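Local coordinates for odorant-binding protein 47 (Anopheles gambiae, PDB 3PM2) that binds a range of hydrophobic odorants and is thought to capture them and carry them through the aqueous fluid around the olfactory sensory dendrites, at residues A[4-10]-A[166-171]; A[40-44]-A[124-128]; A[52-58]-A[127-132]. One frame throughout, in Å; residues are numbered along the deposited sequence.

Contact 1: residues A[4-10]-A[166-171]; sequences PCLKGPP and YHSKCP
The side chain of Tyr-166 leaves helix 158-167 with CG anti to the backbone N (chi1 -176°), which carries the ring into the curve of the N-terminal 4-10 segment, while Cys-5 and Cys-170 both hold SG beside their own backbone N and join in a disulfide. This bridge ties the two chain ends together, one of six disulfides in this C-plus odorant-binding protein. Its SG atoms are 2.1 Å apart with chi3 at -92°, close to a right angle, and Pro-4 CB and Pro-171 CD pack against the sulfurs. The tyrosine ring is covered on both faces. Over one lies Pro-9, whose CA stands 3.7 Å from the ring centroid in a CH-pi contact, with Gly-8 O on the same face; toward the rim of the opposite face sits Cys-170 CB. Pro-10 closes in near the root of the ring, its CD 3.4 Å from Tyr-166 CB. His-167, whose ring face is met by Tyr-166 CD2, stacks on Phe-172 and gives its ND1 proton to Cys-170 O at 2.7 Å. At the far end of the ring, Tyr-166 OH comes to 3.1 Å from Cys-5 O, the carbonyl that accepts from Gly-8 N.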
loop_
_atom_site.group_PDB
_atom_site.type_symbol
_atom_site.label_atom_id
_atom_site.label_comp_id
_atom_site.label_asym_id
_atom_site.label_seq_id
_atom_site.Cartn_x
_atom_site.Cartn_y
_atom_site.Cartn_z
ATOM N N PRO A 4 13.477 7.179 -3.437
ATOM C CA PRO A 4 13.746 7.110 -1.991
ATOM C C PRO A 4 13.423 5.748 -1.397
ATOM O O PRO A 4 14.004 5.359 -0.393
ATOM C CB PRO A 4 12.840 8.201 -1.401
ATOM C CG PRO A 4 11.793 8.438 -2.433
ATOM C CD PRO A 4 12.451 8.194 -3.752
ATOM N N CYS A 5 12.513 5.020 -2.037
ATOM C CA CYS A 5 12.050 3.744 -1.520
ATOM C C CYS A 5 13.031 2.599 -1.719
ATOM O O CYS A 5 12.921 1.569 -1.053
ATOM C CB CYS A 5 10.641 3.448 -2.018
ATOM S SG CYS A 5 9.506 4.853 -1.795
ATOM N N LEU A 6 14.080 2.839 -2.542
ATOM C CA LEU A 6 15.173 1.891 -2.774
ATOM C C LEU A 6 15.979 1.693 -1.478
ATOM O O LEU A 6 16.536 0.621 -1.272
ATOM C CB LEU A 6 16.107 2.420 -3.895
ATOM C CG LEU A 6 15.661 2.271 -5.358
ATOM C CD1 LEU A 6 16.561 3.089 -6.290
ATOM C CD2 LEU A 6 15.732 0.816 -5.827
ATOM N N LYS A 7 16.010 2.719 -0.586
ATOM C CA LYS A 7 16.789 2.662 0.653
ATOM C C LYS A 7 16.222 1.658 1.651
ATOM O O LYS A 7 16.953 1.171 2.512
ATOM C CB LYS A 7 16.892 4.050 1.315
ATOM C CG LYS A 7 17.392 5.164 0.414
ATOM C CD LYS A 7 17.566 6.455 1.202
ATOM C CE LYS A 7 17.201 7.656 0.362
ATOM N NZ LYS A 7 16.364 8.646 1.100
ATOM N N GLY A 8 14.925 1.384 1.542
ATOM C CA GLY A 8 14.216 0.524 2.479
ATOM C C GLY A 8 13.942 1.308 3.748
ATOM O O GLY A 8 14.478 2.415 3.896
ATOM N N PRO A 9 13.091 0.809 4.684
ATOM C CA PRO A 9 12.847 1.587 5.918
ATOM C C PRO A 9 14.139 1.874 6.704
ATOM O O PRO A 9 14.995 0.989 6.730
ATOM C CB PRO A 9 11.832 0.750 6.717
ATOM C CG PRO A 9 11.684 -0.525 6.017
ATOM C CD PRO A 9 12.351 -0.470 4.665
ATOM N N PRO A 10 14.337 3.098 7.276
ATOM C CA PRO A 10 15.605 3.407 7.984
ATOM C C PRO A 10 15.887 2.581 9.235
ATOM O O PRO A 10 17.035 2.516 9.684
ATOM C CB PRO A 10 15.480 4.898 8.297
ATOM C CG PRO A 10 14.018 5.130 8.398
ATOM C CD PRO A 10 13.432 4.260 7.310
ATOM N N TYR A 166 9.946 8.232 6.673
ATOM C CA TYR A 166 10.092 7.297 5.566
ATOM C C TYR A 166 8.780 6.956 4.897
ATOM O O TYR A 166 8.663 7.079 3.674
ATOM C CB TYR A 166 10.825 6.027 6.013
ATOM C CG TYR A 166 11.079 5.056 4.878
ATOM C CD1 TYR A 166 12.060 5.310 3.922
ATOM C CD2 TYR A 166 10.296 3.917 4.720
ATOM C CE1 TYR A 166 12.238 4.468 2.825
ATOM C CE2 TYR A 166 10.498 3.041 3.649
ATOM C CZ TYR A 166 11.485 3.309 2.716
ATOM O OH TYR A 166 11.663 2.439 1.654
ATOM N N HIS A 167 7.782 6.617 5.712
ATOM C CA HIS A 167 6.473 6.180 5.236
ATOM C C HIS A 167 5.505 7.291 4.834
ATOM O O HIS A 167 4.407 6.991 4.347
ATOM C CB HIS A 167 5.854 5.122 6.168
ATOM C CG HIS A 167 6.603 3.822 6.165
ATOM N ND1 HIS A 167 6.625 3.006 5.047
ATOM C CD2 HIS A 167 7.315 3.228 7.154
ATOM C CE1 HIS A 167 7.363 1.954 5.381
ATOM N NE2 HIS A 167 7.777 2.032 6.646
ATOM N N SER A 168 5.948 8.569 4.935
ATOM C CA SER A 168 5.151 9.684 4.427
ATOM C C SER A 168 5.270 9.678 2.891
ATOM O O SER A 168 4.379 10.181 2.203
ATOM C CB SER A 168 5.609 11.029 4.983
ATOM O OG SER A 168 6.908 11.381 4.534
ATOM N N LYS A 169 6.326 9.046 2.377
ATOM C CA LYS A 169 6.584 8.965 0.924
ATOM C C LYS A 169 6.614 7.552 0.392
ATOM O O LYS A 169 6.294 7.345 -0.787
ATOM C CB LYS A 169 7.938 9.622 0.598
ATOM C CG LYS A 169 8.001 11.117 0.896
ATOM C CD LYS A 169 9.445 11.591 1.055
ATOM C CE LYS A 169 10.093 11.222 2.381
ATOM N NZ LYS A 169 9.879 12.268 3.421
ATOM N N CYS A 170 7.090 6.589 1.222
ATOM C CA CYS A 170 7.259 5.191 0.828
ATOM C C CYS A 170 6.267 4.248 1.446
ATOM O O CYS A 170 6.133 4.216 2.671
ATOM C CB CYS A 170 8.683 4.732 1.067
ATOM S SG CYS A 170 9.881 5.636 0.078
ATOM N N PRO A 171 5.619 3.418 0.605
ATOM C CA PRO A 171 4.615 2.489 1.136
ATOM C C PRO A 171 5.196 1.339 1.922
ATOM O O PRO A 171 6.381 0.994 1.786
ATOM C CB PRO A 171 3.911 1.947 -0.109
ATOM C CG PRO A 171 4.922 2.112 -1.223
ATOM C CD PRO A 171 5.701 3.353 -0.877
#

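Contact 2: residues A[40-44]-A[124-128]; sequences QTKRQ and FEGEQ
The Phe-124 ring is sandwiched between the Arg-43 guanidinium on one face and its own turn on the other, where Glu-127 CB sits over the ring centre; Gln-40 CB lies at the edge, 4.2 Å from Phe-124 CZ. The guanidinium rests flat on the ring, planes 14° apart and centres 3.8 Å apart, a cation-pi stack to which Arg-43 CD adds a CH-pi contact. A bend at chi3 (72°) folds the arginine back over the phenyl group. This joins the C-terminal end of helix 27-44 to the type II turn 124-127 in the loop that leads to helix 133-147. One helical turn before Gln-44, Gln-40 uses both ends of its amide on the backbone of a single residue: OE1 accepts from Gln-128 N at 2.7 Å, and NE2 donates to Gln-128 O at 2.9 Å. Both bonds are nearly straight and lie in the carbonyl planes of their acceptors. Gln-44 NE2 donates to the anti lone pair of Glu-127 OE2 at 2.9 Å, with the amide and carboxylate planes 72° apart, and also to water 1. The same carboxylate accepts from Ala-123 N through OE1 and pairs with Arg-52. With so many donors around it, buried Glu-127 is probably held as the anion, and the paired bonds of Gln-40 probably hold the loop backbone as a neighbouring strand's N-H and C=O would.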
loop_
_atom_site.group_PDB
_atom_site.type_symbol
_atom_site.label_atom_id
_atom_site.label_comp_id
_atom_site.label_asym_id
_atom_site.label_seq_id
_atom_site.Cartn_x
_atom_site.Cartn_y
_atom_site.Cartn_z
ATOM N N GLN A 40 11.025 -8.814 -7.594
ATOM C CA GLN A 40 10.758 -8.018 -8.775
ATOM C C GLN A 40 10.257 -6.625 -8.402
ATOM O O GLN A 40 10.527 -5.691 -9.147
ATOM C CB GLN A 40 9.895 -8.750 -9.819
ATOM C CG GLN A 40 8.404 -8.836 -9.532
ATOM C CD GLN A 40 7.628 -8.836 -10.842
ATOM O OE1 GLN A 40 7.940 -9.591 -11.791
ATOM N NE2 GLN A 40 6.581 -8.005 -10.926
ATOM N N THR A 41 9.542 -6.472 -7.268
ATOM C CA THR A 41 9.071 -5.137 -6.862
ATOM C C THR A 41 10.263 -4.177 -6.658
ATOM O O THR A 41 10.250 -3.033 -7.140
ATOM C CB THR A 41 8.070 -5.224 -5.713
ATOM O OG1 THR A 41 6.981 -6.044 -6.160
ATOM C CG2 THR A 41 7.527 -3.847 -5.291
ATOM N N LYS A 42 11.301 -4.669 -5.984
ATOM C CA LYS A 42 12.536 -3.888 -5.732
ATOM C C LYS A 42 13.214 -3.568 -7.051
ATOM O O LYS A 42 13.657 -2.436 -7.233
ATOM C CB LYS A 42 13.465 -4.630 -4.769
ATOM C CG LYS A 42 12.908 -4.614 -3.344
ATOM C CD LYS A 42 13.839 -5.247 -2.352
ATOM C CE LYS A 42 13.555 -4.717 -0.975
ATOM N NZ LYS A 42 14.352 -5.446 0.056
ATOM N N ARG A 43 13.248 -4.528 -8.002
ATOM C CA ARG A 43 13.838 -4.266 -9.318
ATOM C C ARG A 43 13.076 -3.142 -10.018
ATOM O O ARG A 43 13.685 -2.261 -10.636
ATOM C CB ARG A 43 13.825 -5.527 -10.199
ATOM C CG ARG A 43 14.926 -6.510 -9.838
ATOM C CD ARG A 43 15.245 -7.459 -10.978
ATOM N NE ARG A 43 15.964 -6.812 -12.082
ATOM C CZ ARG A 43 16.537 -7.477 -13.077
ATOM N NH1 ARG A 43 16.477 -8.806 -13.120
ATOM N NH2 ARG A 43 17.178 -6.826 -14.032
ATOM N N GLN A 44 11.738 -3.180 -9.933
ATOM C CA GLN A 44 10.882 -2.155 -10.566
ATOM C C GLN A 44 11.056 -0.758 -9.950
ATOM O O GLN A 44 10.783 0.227 -10.633
ATOM C CB GLN A 44 9.422 -2.576 -10.581
ATOM C CG GLN A 44 9.143 -3.826 -11.446
ATOM C CD GLN A 44 7.714 -4.261 -11.272
ATOM O OE1 GLN A 44 7.147 -4.190 -10.171
ATOM N NE2 GLN A 44 7.085 -4.668 -12.366
ATOM N N PHE A 124 12.856 -6.660 -18.163
ATOM C CA PHE A 124 13.929 -7.593 -17.841
ATOM C C PHE A 124 13.400 -9.017 -17.707
ATOM O O PHE A 124 12.190 -9.243 -17.710
ATOM C CB PHE A 124 14.637 -7.171 -16.552
ATOM C CG PHE A 124 13.765 -7.240 -15.332
ATOM C CD1 PHE A 124 13.560 -8.444 -14.678
ATOM C CD2 PHE A 124 13.148 -6.103 -14.838
ATOM C CE1 PHE A 124 12.758 -8.512 -13.554
ATOM C CE2 PHE A 124 12.345 -6.164 -13.714
ATOM C CZ PHE A 124 12.150 -7.370 -13.072
ATOM N N GLU A 125 14.315 -9.974 -17.587
ATOM C CA GLU A 125 13.972 -11.383 -17.740
ATOM C C GLU A 125 13.095 -11.866 -16.589
ATOM O O GLU A 125 13.492 -11.803 -15.426
ATOM C CB GLU A 125 15.239 -12.236 -17.829
ATOM C CG GLU A 125 15.661 -12.575 -19.249
ATOM C CD GLU A 125 14.494 -13.004 -20.117
ATOM O OE1 GLU A 125 14.177 -12.285 -21.088
ATOM O OE2 GLU A 125 13.893 -14.060 -19.827
ATOM N N GLY A 126 11.902 -12.347 -16.922
ATOM C CA GLY A 126 10.981 -12.868 -15.923
ATOM C C GLY A 126 10.155 -11.817 -15.201
ATOM O O GLY A 126 9.542 -12.115 -14.173
ATOM N N GLU A 127 10.153 -10.579 -15.695
ATOM C CA GLU A 127 9.334 -9.535 -15.067
ATOM C C GLU A 127 7.871 -9.805 -15.386
ATOM O O GLU A 127 7.510 -9.875 -16.555
ATOM C CB GLU A 127 9.700 -8.148 -15.593
ATOM C CG GLU A 127 8.900 -7.045 -14.896
ATOM C CD GLU A 127 9.097 -5.651 -15.440
ATOM O OE1 GLU A 127 9.656 -5.518 -16.548
ATOM O OE2 GLU A 127 8.693 -4.686 -14.754
ATOM N N GLN A 128 7.036 -9.914 -14.365
ATOM C CA GLN A 128 5.595 -10.088 -14.559
ATOM C C GLN A 128 4.920 -8.719 -14.438
ATOM O O GLN A 128 5.105 -8.028 -13.427
ATOM C CB GLN A 128 5.023 -11.074 -13.539
ATOM C CG GLN A 128 3.498 -11.014 -13.427
ATOM C CD GLN A 128 2.821 -12.345 -13.276
ATOM O OE1 GLN A 128 3.321 -13.400 -13.714
ATOM N NE2 GLN A 128 1.641 -12.307 -12.658
HETATM O O HOH W 1 4.195 -4.719 -12.941
#

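Contact 3: residues A[52-58]-A[127-132]; sequences RGCCVAE and EQICHP
The Arg-52 side chain crosses that of Glu-127 at about a right angle, its bent chain laying CD 3.3 Å from Glu-127 OE2 and NH1 3.1 Å from Glu-127 OE1 in a salt bridge; a second, weak bond runs from Arg-52 NH1 to OE2. Ile-129 CD1 packs against the same NH1, and Thr-121 O accepts weakly from it. Further along, Cys-55 and Cys-130 form a disulfide with chi3 at 106°. Each SG lies beside its own backbone N, and Gln-128 O approaches Cys-55 SG to 3.4 Å. The bridge pins the start of helix 55-63 to the extended 127-132 segment that leads into helix 133-147, part of the disulfide-braced helical fold of the odorant-binding proteins. Gly-53 is wedged tightly against the segment: its CA makes a CA-H...O contact with Cys-130 O and comes to 3.6 Å from Pro-132 CA, so the two backbones meet directly. Around this point water replaces direct backbone pairing. Water 2 joins Gly-53 N to Cys-130 O, water 1 joins Gly-53 O to Cys-130 N, water 3 joins Cys-54 N to Pro-132 O, and water 4 joins Cys-54 O to His-131 O. Glu-58, with CG anti to its N (chi1 -178°) and the chain extended beyond, reaches back from the helix to accept from His-131 N through OE1 at 2.9 Å. The donor comes from the syn side, 20° out of the carboxylate plane, and water 5 ties the same oxygen to His-131 O. His-131 itself points away from the 52-58 segment, and its ND1 accepts from Ile-133 N, capping the start of helix 133-147.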
loop_
_atom_site.group_PDB
_atom_site.type_symbol
_atom_site.label_atom_id
_atom_site.label_comp_id
_atom_site.label_asym_id
_atom_site.label_seq_id
_atom_site.Cartn_x
_atom_site.Cartn_y
_atom_site.Cartn_z
ATOM N N ARG A 52 5.619 1.213 -12.576
ATOM C CA ARG A 52 5.257 -0.161 -12.935
ATOM C C ARG A 52 4.384 -0.697 -11.808
ATOM O O ARG A 52 4.694 -0.453 -10.641
ATOM C CB ARG A 52 6.538 -1.034 -13.127
ATOM C CG ARG A 52 7.579 -0.397 -14.051
ATOM C CD ARG A 52 8.374 -1.410 -14.858
ATOM N NE ARG A 52 8.660 -0.807 -16.147
ATOM C CZ ARG A 52 8.665 -1.424 -17.319
ATOM N NH1 ARG A 52 8.501 -2.742 -17.393
ATOM N NH2 ARG A 52 8.920 -0.740 -18.422
ATOM N N GLY A 53 3.308 -1.415 -12.161
ATOM C CA GLY A 53 2.355 -1.973 -11.203
ATOM C C GLY A 53 2.994 -2.889 -10.184
ATOM O O GLY A 53 3.871 -3.691 -10.521
ATOM N N CYS A 54 2.585 -2.752 -8.926
ATOM C CA CYS A 54 3.165 -3.540 -7.852
ATOM C C CYS A 54 2.450 -4.907 -7.749
ATOM O O CYS A 54 1.245 -4.956 -7.445
ATOM C CB CYS A 54 3.085 -2.770 -6.541
ATOM S SG CYS A 54 3.599 -3.749 -5.124
ATOM N N CYS A 55 3.186 -5.999 -7.997
ATOM C CA CYS A 55 2.590 -7.339 -7.922
ATOM C C CYS A 55 2.291 -7.803 -6.516
ATOM O O CYS A 55 1.408 -8.638 -6.337
ATOM C CB CYS A 55 3.423 -8.365 -8.681
ATOM S SG CYS A 55 3.374 -8.164 -10.484
ATOM N N VAL A 56 3.047 -7.296 -5.505
ATOM C CA VAL A 56 2.777 -7.634 -4.113
ATOM C C VAL A 56 1.309 -7.241 -3.840
ATOM O O VAL A 56 0.545 -8.034 -3.290
ATOM C CB VAL A 56 3.739 -6.904 -3.115
ATOM C CG1 VAL A 56 3.294 -7.115 -1.664
ATOM C CG2 VAL A 56 5.195 -7.336 -3.308
ATOM N N ALA A 57 0.930 -6.011 -4.228
ATOM C CA ALA A 57 -0.433 -5.489 -4.011
ATOM C C ALA A 57 -1.484 -6.217 -4.805
ATOM O O ALA A 57 -2.569 -6.484 -4.278
ATOM C CB ALA A 57 -0.482 -3.995 -4.320
ATOM N N GLU A 58 -1.198 -6.543 -6.080
ATOM C CA GLU A 58 -2.184 -7.288 -6.868
ATOM C C GLU A 58 -2.451 -8.663 -6.226
ATOM O O GLU A 58 -3.601 -9.100 -6.169
ATOM C CB GLU A 58 -1.750 -7.408 -8.323
ATOM C CG GLU A 58 -2.780 -8.125 -9.187
ATOM C CD GLU A 58 -2.560 -7.943 -10.673
ATOM O OE1 GLU A 58 -2.544 -6.779 -11.128
ATOM O OE2 GLU A 58 -2.421 -8.960 -11.387
ATOM N N GLU A 127 10.153 -10.579 -15.695
ATOM C CA GLU A 127 9.334 -9.535 -15.067
ATOM C C GLU A 127 7.871 -9.805 -15.386
ATOM O O GLU A 127 7.510 -9.875 -16.555
ATOM C CB GLU A 127 9.700 -8.148 -15.593
ATOM C CG GLU A 127 8.900 -7.045 -14.896
ATOM C CD GLU A 127 9.097 -5.651 -15.440
ATOM O OE1 GLU A 127 9.656 -5.518 -16.548
ATOM O OE2 GLU A 127 8.693 -4.686 -14.754
ATOM N N GLN A 128 7.036 -9.914 -14.365
ATOM C CA GLN A 128 5.595 -10.088 -14.559
ATOM C C GLN A 128 4.920 -8.719 -14.438
ATOM O O GLN A 128 5.105 -8.028 -13.427
ATOM C CB GLN A 128 5.023 -11.074 -13.539
ATOM C CG GLN A 128 3.498 -11.014 -13.427
ATOM C CD GLN A 128 2.821 -12.345 -13.276
ATOM O OE1 GLN A 128 3.321 -13.400 -13.714
ATOM N NE2 GLN A 128 1.641 -12.307 -12.658
ATOM N N ILE A 129 4.146 -8.327 -15.462
ATOM C CA ILE A 129 3.466 -7.039 -15.438
ATOM C C ILE A 129 2.137 -7.170 -14.705
ATOM O O ILE A 129 1.349 -8.038 -15.036
ATOM C CB ILE A 129 3.306 -6.449 -16.876
ATOM C CG1 ILE A 129 4.696 -6.195 -17.541
ATOM C CG2 ILE A 129 2.426 -5.190 -16.900
ATOM C CD1 ILE A 129 5.655 -5.182 -16.822
ATOM N N CYS A 130 1.910 -6.330 -13.687
ATOM C CA CYS A 130 0.661 -6.291 -12.910
ATOM C C CYS A 130 -0.009 -4.960 -13.153
ATOM O O CYS A 130 0.676 -3.960 -13.419
ATOM C CB CYS A 130 0.926 -6.510 -11.419
ATOM S SG CYS A 130 1.405 -8.216 -11.018
ATOM N N HIS A 131 -1.346 -4.941 -13.073
ATOM C CA HIS A 131 -2.057 -3.687 -13.253
ATOM C C HIS A 131 -1.717 -2.773 -12.069
ATOM O O HIS A 131 -1.714 -3.234 -10.938
ATOM C CB HIS A 131 -3.579 -3.916 -13.340
ATOM C CG HIS A 131 -4.339 -2.727 -13.872
ATOM N ND1 HIS A 131 -4.565 -1.596 -13.093
ATOM C CD2 HIS A 131 -4.967 -2.570 -15.061
ATOM C CE1 HIS A 131 -5.297 -0.784 -13.839
ATOM N NE2 HIS A 131 -5.557 -1.324 -15.036
ATOM N N PRO A 132 -1.401 -1.478 -12.288
ATOM C CA PRO A 132 -1.018 -0.627 -11.145
ATOM C C PRO A 132 -2.137 -0.290 -10.157
ATOM O O PRO A 132 -1.827 0.219 -9.079
ATOM C CB PRO A 132 -0.496 0.651 -11.808
ATOM C CG PRO A 132 -0.220 0.291 -13.238
ATOM C CD PRO A 132 -1.261 -0.757 -13.568
HETATM O O HOH W 2 2.634 -2.298 -14.614
HETATM O O HOH W 1 4.195 -4.719 -12.941
HETATM O O HOH W 3 1.073 -0.323 -8.393
HETATM O O HOH W 4 -0.648 -3.135 -8.434
HETATM O O HOH W 5 -3.633 -4.686 -9.890
HETATM O O HOH W 6 -3.047 -7.807 -13.872
#

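Overall arrangement
Contact 1 is a surface contact joining the two chain ends, and along the chain it encloses the other two, which are partly buried. Contacts 2 and 3 share Glu-127 and Gln-128, with centres about 9 Å apart, so that one loop is held both by helix 27-44 and by the start of helix 55-63; Gln-40 NE2 lies 3.2 Å from Cys-55 SG where they meet. Their chemistry differs: contact 1 relies on a disulfide and proline-tyrosine packing, contact 2 on side-chain amides and a cation-pi stack, and contact 3 combines a disulfide with charge and bridging waters. Leu-6 CD2 packs on Lys-42 O, 4.1 Å away, where contacts 1 and 2 touch.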